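Local structure of probable aromatic acid decarboxylase (Aquifex aeolicus, 2EJB) at the interface of chains A and B. The protein decarboxylates phenylacrylic acid and belongs to the UbiX/PAD1 family of FMN-binding flavoproteins. Sequence-based numbering; all coordinates share one arbitrary frame. Chains: chain A/B, Probable aromatic acid decarboxylase.

The interface of chains A and B. Residues chain A 126-130, 152; chain B 148-150, 152.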
loop_
_atom_site.group_PDB
_atom_site.type_symbol
_atom_site.label_atom_id
_atom_site.label_comp_id
_atom_site.label_asym_id
_atom_site.label_seq_id
_atom_site.Cartn_x
_atom_site.Cartn_y
_atom_site.Cartn_z
ATOM N N ARG A 126 -1.434 4.306 4.588
ATOM C CA ARG A 126 -0.721 3.156 5.112
ATOM C C ARG A 126 -1.694 2.361 5.977
ATOM O O ARG A 126 -1.912 2.682 7.144
ATOM C CB ARG A 126 0.477 3.649 5.932
ATOM C CG ARG A 126 1.476 2.593 6.380
ATOM C CD ARG A 126 0.955 1.808 7.562
ATOM N NE ARG A 126 0.728 0.417 7.210
ATOM C CZ ARG A 126 0.012 -0.428 7.937
ATOM N NH1 ARG A 126 -0.558 -0.022 9.064
ATOM N NH2 ARG A 126 -0.137 -1.680 7.529
ATOM N N GLU A 127 -2.298 1.339 5.380
ATOM C CA GLU A 127 -3.247 0.483 6.080
ATOM C C GLU A 127 -3.273 -0.895 5.416
ATOM O O GLU A 127 -2.946 -1.025 4.238
ATOM C CB GLU A 127 -4.646 1.114 6.055
ATOM C CG GLU A 127 -5.724 0.256 6.701
ATOM C CD GLU A 127 -5.434 -0.044 8.158
ATOM O OE1 GLU A 127 -5.780 0.794 9.020
ATOM O OE2 GLU A 127 -4.849 -1.116 8.436
ATOM N N ALA A 128 -3.655 -1.919 6.173
ATOM C CA ALA A 128 -3.714 -3.277 5.651
ATOM C C ALA A 128 -4.412 -4.221 6.627
ATOM O O ALA A 128 -4.100 -4.235 7.815
ATOM C CB ALA A 128 -2.294 -3.790 5.362
ATOM N N PRO A 129 -5.409 -4.981 6.148
ATOM C CA PRO A 129 -5.896 -5.007 4.761
ATOM C C PRO A 129 -6.833 -3.819 4.565
ATOM O O PRO A 129 -7.120 -3.094 5.516
ATOM C CB PRO A 129 -6.676 -6.324 4.679
ATOM C CG PRO A 129 -6.212 -7.118 5.892
ATOM C CD PRO A 129 -6.032 -6.061 6.930
ATOM N N TYR A 130 -7.306 -3.621 3.338
ATOM C CA TYR A 130 -8.249 -2.542 3.069
ATOM C C TYR A 130 -9.665 -3.098 3.205
ATOM O O TYR A 130 -9.927 -4.245 2.827
ATOM C CB TYR A 130 -8.130 -2.013 1.629
ATOM C CG TYR A 130 -6.858 -1.288 1.246
ATOM C CD1 TYR A 130 -6.275 -0.349 2.094
ATOM C CD2 TYR A 130 -6.276 -1.495 -0.005
ATOM C CE1 TYR A 130 -5.144 0.364 1.706
ATOM C CE2 TYR A 130 -5.146 -0.784 -0.407
ATOM C CZ TYR A 130 -4.589 0.144 0.456
ATOM O OH TYR A 130 -3.473 0.851 0.073
ATOM N N SER A 152 3.590 1.836 -0.194
ATOM C CA SER A 152 3.999 0.506 -0.647
ATOM C C SER A 152 5.315 0.594 -1.410
ATOM O O SER A 152 5.324 0.676 -2.646
ATOM C CB SER A 152 2.919 -0.097 -1.562
ATOM O OG SER A 152 1.653 -0.132 -0.920
ATOM N N VAL B 148 -8.097 -7.857 -0.013
ATOM C CA VAL B 148 -6.995 -7.160 -0.646
ATOM C C VAL B 148 -6.053 -6.601 0.404
ATOM O O VAL B 148 -6.453 -5.825 1.275
ATOM C CB VAL B 148 -7.499 -6.013 -1.549
ATOM C CG1 VAL B 148 -6.309 -5.239 -2.127
ATOM C CG2 VAL B 148 -8.343 -6.583 -2.680
ATOM N N VAL B 149 -4.796 -7.012 0.319
ATOM C CA VAL B 149 -3.783 -6.556 1.251
ATOM C C VAL B 149 -2.725 -5.780 0.483
ATOM O O VAL B 149 -2.052 -6.334 -0.385
ATOM C CB VAL B 149 -3.082 -7.741 1.953
ATOM C CG1 VAL B 149 -2.149 -7.215 3.036
ATOM C CG2 VAL B 149 -4.116 -8.702 2.541
ATOM N N PRO B 150 -2.579 -4.481 0.773
ATOM C CA PRO B 150 -1.563 -3.704 0.060
ATOM C C PRO B 150 -0.220 -4.021 0.702
ATOM O O PRO B 150 -0.161 -4.289 1.897
ATOM C CB PRO B 150 -1.988 -2.266 0.325
ATOM C CG PRO B 150 -2.482 -2.354 1.731
ATOM C CD PRO B 150 -3.330 -3.621 1.706
ATOM N N SER B 152 2.010 -2.652 2.286
ATOM C CA SER B 152 2.348 -1.430 3.018
ATOM C C SER B 152 2.786 -1.775 4.436
ATOM O O SER B 152 1.977 -1.740 5.373
ATOM C CB SER B 152 1.130 -0.493 3.075
ATOM O OG SER B 152 0.636 -0.201 1.775
HETATM O O HOH W 1 -1.722 1.200 2.001
HETATM O O HOH W 2 -10.263 -6.238 0.847
#
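A:Arg126 grips the backbone carbonyl of B:Ser152 side-on, with two guanidinium nitrogens converging on one oxygen at the edge of the group and close to its plane. NH2 lies 3.0 Å from B:Ser152 O and almost in line with the carbonyl bond (176°), whereas NE, 3.1 Å from B:Ser152 O, comes from above the carbonyl plane. Bends at chi2 (-77°) and chi3 turn this edge toward chain B. An alanine here would probably leave the B:Ser152 carbonyl without both donors and the B:Ser152 loop freer to shift.

A backbone bond ties the other end of the patch, where A:Tyr130 N donates to B:Val148 O at 3.1 Å. Beside it, water 2 bridges A:Tyr130 O and B:Val148 N. Near the two-fold axis the hydroxyls of A:Ser152 and B:Ser152 meet tip to tip, OG to OG at 2.9 Å. B:Ser152 OG also binds water 1, which in turn lies 2.6 Å from the phenol OH of A:Tyr130.

Apolar packing centres on B:Pro150, whose ring sits under one face of A:Tyr130 in a CH-pi contact. Its CG is offset toward the hydroxyl-bearing rim, 3.5 Å from A:Tyr130 CZ. With CG anti to its carbonyl carbon (chi1 -67°), A:Tyr130 extends its ring across this proline. The methyl of A:Ala128 packs against the same proline, CB to B:Pro150 CD at 3.8 Å, while A:Pro129 CB rests against B:Val149 CG2 at 4.1 Å. Within chain A, the carboxylate OE2 of A:Glu127 accepts from A:Ala128 N, bracing the segment just ahead of the cis peptide bond that precedes A:Pro129.

The chain A segment is the loop between strand 121-125, which leads into A:Arg126, a predicted FMN-binding residue, and helix 132-143. It lies along strand 147-150 and the following loop of chain B; two-fold symmetry repeats the contact with the chains exchanged, plausibly helping to hold a dimer together.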